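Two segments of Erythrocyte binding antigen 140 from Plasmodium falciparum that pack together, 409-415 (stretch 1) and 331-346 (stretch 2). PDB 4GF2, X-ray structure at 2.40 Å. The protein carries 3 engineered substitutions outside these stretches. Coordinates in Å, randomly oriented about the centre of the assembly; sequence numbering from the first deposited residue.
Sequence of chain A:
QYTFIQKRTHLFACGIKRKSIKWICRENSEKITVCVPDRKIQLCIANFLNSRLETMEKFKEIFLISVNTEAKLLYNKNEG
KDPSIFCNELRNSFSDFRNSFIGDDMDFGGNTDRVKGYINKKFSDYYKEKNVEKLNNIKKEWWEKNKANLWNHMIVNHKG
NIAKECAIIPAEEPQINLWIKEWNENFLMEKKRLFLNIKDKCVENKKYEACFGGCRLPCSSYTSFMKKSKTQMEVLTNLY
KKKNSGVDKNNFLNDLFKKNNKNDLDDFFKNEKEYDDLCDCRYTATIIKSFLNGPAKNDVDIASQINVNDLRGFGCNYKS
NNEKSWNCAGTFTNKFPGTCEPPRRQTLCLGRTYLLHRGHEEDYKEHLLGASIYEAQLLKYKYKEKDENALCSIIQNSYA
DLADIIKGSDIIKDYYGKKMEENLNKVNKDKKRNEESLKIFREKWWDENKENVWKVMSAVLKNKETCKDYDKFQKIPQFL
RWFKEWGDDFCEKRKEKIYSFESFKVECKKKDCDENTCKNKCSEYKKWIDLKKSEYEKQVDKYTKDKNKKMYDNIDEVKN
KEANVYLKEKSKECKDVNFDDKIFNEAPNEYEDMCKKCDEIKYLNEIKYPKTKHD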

# COMPACT_ATOMS: atom_id res chain seq x y z
N SER A 409 -7.25 22.31 -3.61
CA SER A 409 -7.31 23.77 -3.55
C SER A 409 -6.42 24.39 -4.61
O SER A 409 -6.43 25.61 -4.80
CB SER A 409 -6.91 24.26 -2.17
OG SER A 409 -5.58 23.86 -1.86
N ASP A 410 -5.63 23.56 -5.30
CA ASP A 410 -4.76 24.04 -6.37
C ASP A 410 -5.54 24.85 -7.39
O ASP A 410 -6.62 24.45 -7.83
CB ASP A 410 -4.06 22.87 -7.06
CG ASP A 410 -3.28 23.30 -8.28
OD1 ASP A 410 -2.24 23.98 -8.11
OD2 ASP A 410 -3.69 22.96 -9.41
N ILE A 411 -4.98 25.99 -7.79
CA ILE A 411 -5.66 26.92 -8.68
C ILE A 411 -5.73 26.43 -10.13
O ILE A 411 -6.69 26.74 -10.84
CB ILE A 411 -4.96 28.29 -8.66
CG1 ILE A 411 -5.17 28.96 -7.30
CG2 ILE A 411 -5.50 29.19 -9.77
CD1 ILE A 411 -4.41 30.27 -7.13
N ILE A 412 -4.73 25.68 -10.56
CA ILE A 412 -4.60 25.33 -11.98
C ILE A 412 -5.61 24.28 -12.44
O ILE A 412 -6.26 24.45 -13.46
CB ILE A 412 -3.18 24.82 -12.32
CG1 ILE A 412 -2.12 25.81 -11.85
CG2 ILE A 412 -3.05 24.60 -13.82
CD1 ILE A 412 -2.27 27.21 -12.43
N LYS A 413 -5.73 23.19 -11.68
CA LYS A 413 -6.65 22.12 -12.04
C LYS A 413 -6.34 21.63 -13.45
O LYS A 413 -7.24 21.50 -14.29
CB LYS A 413 -8.10 22.60 -11.97
CG LYS A 413 -8.53 23.11 -10.61
CD LYS A 413 -8.43 22.03 -9.55
CE LYS A 413 -9.20 22.41 -8.30
NZ LYS A 413 -9.10 21.36 -7.25
N ASP A 414 -5.06 21.37 -13.71
CA ASP A 414 -4.62 20.88 -15.01
C ASP A 414 -4.95 19.40 -15.14
O ASP A 414 -5.40 18.76 -14.19
CB ASP A 414 -3.12 21.08 -15.17
CG ASP A 414 -2.32 20.15 -14.28
OD1 ASP A 414 -2.71 19.98 -13.11
OD2 ASP A 414 -1.33 19.56 -14.75
N TYR A 415 -4.70 18.86 -16.32
CA TYR A 415 -5.06 17.49 -16.63
C TYR A 415 -4.55 16.49 -15.60
O TYR A 415 -5.27 15.59 -15.19
CB TYR A 415 -4.54 17.11 -18.02
CG TYR A 415 -4.92 15.72 -18.45
CD1 TYR A 415 -6.11 15.47 -19.12
CD2 TYR A 415 -4.07 14.65 -18.20
CE1 TYR A 415 -6.45 14.20 -19.51
CE2 TYR A 415 -4.41 13.37 -18.59
CZ TYR A 415 -5.60 13.15 -19.25
OH TYR A 415 -5.93 11.87 -19.64
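Stretch 2 (331-346) TFTNKFPGTCEPPRRQ

Stretch 1 is an irregular segment without helix or strand until Asp414, which occupies the N-cap position of a helix that begins with Tyr415; Lys413 just before it has positive backbone angles (phi 56°, psi 49°). Stretch 2 arcs past it in three parts: helical backbone angles at 331-335, a type II beta turn from Phe336 to Thr339, and, after an extended link, a helix that starts at Pro343 with Pro342 as N-cap. Gly338, in the turn, has phi 100°, where a CB would be jammed against the carbonyl O of Pro337. Thr339 OG1 closes the turn onto Phe336 O at 3.1 Å. The backbones approach most closely at Ile412 and Phe332, whose CA atoms lie 5.4 Å apart; stretch 2 then runs out to Gly338 and back to Arg345. About 470 Å² is buried, summed over both sides.

Ile411 and Ile412 supply the apolar contact. Ile411 CG2 lies 3.6 Å from Phe336 CD2, 3.9 Å from Phe332 CD1 and 4.0 Å from Thr339 CG2, while its CG1 sits over one face of the Phe336 ring. Ile412 CD1 stands 3.8 Å from the centroid of the Phe332 ring, 16° off the normal, a CH-pi contact, and reaches within 3.4 Å of Glu341 CD.

Arg345 anchors the polar end. Its NE and NH2 donate to Asp410 OD1 (3.2 Å) and OD2 (2.9 Å), a two-pronged salt bridge, and NH2 also donates to Asp414 OD1 at 3.2 Å. Both carboxylates approach the guanidinium edge, leaving one face to Ile412 CB, 3.6 Å from Arg345 NH2. Asp410 OD2 also accepts from Lys413 N at 3.1 Å, which ties the salt bridge to the local fold of stretch 1. One water bridges Asp414 OD2 (2.6 Å) and Arg345 NH1 (3.2 Å); another links Ile412 O (2.8 Å) to Thr331 OG1 (2.7 Å).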

# COMPACT_ATOMS: atom_id res chain seq x y z
N THR A 331 -7.18 28.47 -18.26
CA THR A 331 -8.62 28.40 -17.97
C THR A 331 -8.89 28.77 -16.51
O THR A 331 -9.98 29.20 -16.17
CB THR A 331 -9.18 26.99 -18.24
OG1 THR A 331 -8.33 26.01 -17.64
CG2 THR A 331 -9.26 26.73 -19.74
N PHE A 332 -7.88 28.59 -15.67
CA PHE A 332 -7.98 28.93 -14.25
C PHE A 332 -8.19 30.42 -14.03
O PHE A 332 -8.60 30.84 -12.95
CB PHE A 332 -6.73 28.48 -13.51
CG PHE A 332 -5.47 29.14 -13.98
CD1 PHE A 332 -5.08 30.37 -13.47
CD2 PHE A 332 -4.67 28.54 -14.94
CE1 PHE A 332 -3.93 30.99 -13.90
CE2 PHE A 332 -3.51 29.16 -15.38
CZ PHE A 332 -3.14 30.38 -14.86
N THR A 333 -7.91 31.23 -15.05
CA THR A 333 -8.12 32.67 -14.94
C THR A 333 -9.61 33.01 -15.01
O THR A 333 -10.00 34.15 -14.77
CB THR A 333 -7.37 33.45 -16.04
OG1 THR A 333 -7.94 33.16 -17.33
CG2 THR A 333 -5.89 33.09 -16.04
N ASN A 334 -10.44 32.03 -15.34
CA ASN A 334 -11.89 32.24 -15.33
C ASN A 334 -12.39 32.44 -13.90
O ASN A 334 -13.04 33.44 -13.60
CB ASN A 334 -12.62 31.06 -15.99
CG ASN A 334 -12.27 30.91 -17.47
OD1 ASN A 334 -11.91 29.82 -17.92
ND2 ASN A 334 -12.39 32.00 -18.23
N LYS A 335 -12.07 31.49 -13.02
CA LYS A 335 -12.47 31.59 -11.62
C LYS A 335 -11.49 32.44 -10.81
O LYS A 335 -11.88 33.11 -9.85
CB LYS A 335 -12.57 30.19 -10.99
CG LYS A 335 -13.09 30.20 -9.56
CD LYS A 335 -12.71 28.94 -8.80
CE LYS A 335 -13.83 27.91 -8.77
NZ LYS A 335 -13.49 26.75 -7.90
N PHE A 336 -10.21 32.41 -11.19
CA PHE A 336 -9.19 33.14 -10.45
C PHE A 336 -8.42 34.12 -11.33
O PHE A 336 -7.22 33.93 -11.56
CB PHE A 336 -8.19 32.16 -9.83
CG PHE A 336 -8.81 31.16 -8.90
CD1 PHE A 336 -9.17 31.52 -7.61
CD2 PHE A 336 -9.03 29.85 -9.31
CE1 PHE A 336 -9.74 30.60 -6.75
CE2 PHE A 336 -9.59 28.93 -8.46
CZ PHE A 336 -9.95 29.30 -7.18
N PRO A 337 -9.09 35.17 -11.81
CA PRO A 337 -8.42 36.19 -12.62
C PRO A 337 -7.30 36.89 -11.86
O PRO A 337 -7.46 37.17 -10.67
CB PRO A 337 -9.54 37.17 -12.96
CG PRO A 337 -10.53 37.01 -11.87
CD PRO A 337 -10.48 35.55 -11.50
N GLY A 338 -6.19 37.16 -12.53
CA GLY A 338 -5.06 37.84 -11.93
C GLY A 338 -3.94 36.90 -11.49
O GLY A 338 -2.86 37.35 -11.12
N THR A 339 -4.22 35.61 -11.54
CA THR A 339 -3.25 34.60 -11.13
C THR A 339 -2.21 34.33 -12.22
O THR A 339 -2.54 34.28 -13.40
CB THR A 339 -3.96 33.27 -10.80
OG1 THR A 339 -4.84 33.45 -9.67
CG2 THR A 339 -2.95 32.18 -10.47
N CYS A 340 -0.96 34.17 -11.81
CA CYS A 340 0.10 33.81 -12.74
C CYS A 340 0.78 32.52 -12.29
O CYS A 340 1.39 32.46 -11.22
CB CYS A 340 1.12 34.95 -12.86
SG CYS A 340 0.50 36.39 -13.76
N GLU A 341 0.66 31.48 -13.11
CA GLU A 341 1.22 30.18 -12.79
C GLU A 341 2.74 30.23 -12.90
O GLU A 341 3.27 30.69 -13.91
CB GLU A 341 0.65 29.12 -13.73
CG GLU A 341 1.02 27.69 -13.39
CD GLU A 341 0.42 26.70 -14.37
OE1 GLU A 341 -0.17 27.14 -15.38
OE2 GLU A 341 0.52 25.48 -14.12
N PRO A 342 3.45 29.76 -11.87
CA PRO A 342 4.91 29.72 -11.96
C PRO A 342 5.37 28.65 -12.94
O PRO A 342 4.74 27.59 -13.03
CB PRO A 342 5.35 29.35 -10.54
CG PRO A 342 4.16 29.61 -9.67
CD PRO A 342 2.97 29.36 -10.54
N PRO A 343 6.46 28.91 -13.68
CA PRO A 343 7.03 27.89 -14.57
C PRO A 343 7.27 26.57 -13.84
O PRO A 343 7.05 25.50 -14.40
CB PRO A 343 8.35 28.52 -14.99
CG PRO A 343 8.09 29.99 -14.96
CD PRO A 343 7.13 30.21 -13.82
N ARG A 344 7.71 26.66 -12.59
CA ARG A 344 7.94 25.50 -11.76
C ARG A 344 6.66 24.67 -11.62
O ARG A 344 6.71 23.44 -11.64
CB ARG A 344 8.45 25.94 -10.39
CG ARG A 344 8.72 24.81 -9.40
CD ARG A 344 8.83 25.36 -7.98
NE ARG A 344 7.72 26.24 -7.66
CZ ARG A 344 6.47 25.83 -7.43
NH1 ARG A 344 6.17 24.54 -7.47
NH2 ARG A 344 5.53 26.73 -7.15
N ARG A 345 5.52 25.34 -11.48
CA ARG A 345 4.24 24.65 -11.34
C ARG A 345 3.80 24.03 -12.66
O ARG A 345 3.18 22.97 -12.69
CB ARG A 345 3.18 25.61 -10.82
CG ARG A 345 1.75 25.06 -10.85
CD ARG A 345 1.58 23.85 -9.95
NE ARG A 345 0.23 23.30 -10.03
CZ ARG A 345 -0.17 22.41 -10.93
NH1 ARG A 345 0.66 21.94 -11.84
NH2 ARG A 345 -1.42 21.97 -10.91
N GLN A 346 4.12 24.71 -13.76
CA GLN A 346 3.77 24.25 -15.09
C GLN A 346 4.51 22.97 -15.46
O GLN A 346 4.06 22.21 -16.31
CB GLN A 346 4.10 25.32 -16.13
CG GLN A 346 3.34 26.63 -15.95
CD GLN A 346 3.80 27.71 -16.91
OE1 GLN A 346 4.10 27.44 -18.07
NE2 GLN A 346 3.87 28.94 -16.42
O HOH W 1 -6.22 25.45 -16.04
O HOH W 2 1.15 19.75 -14.15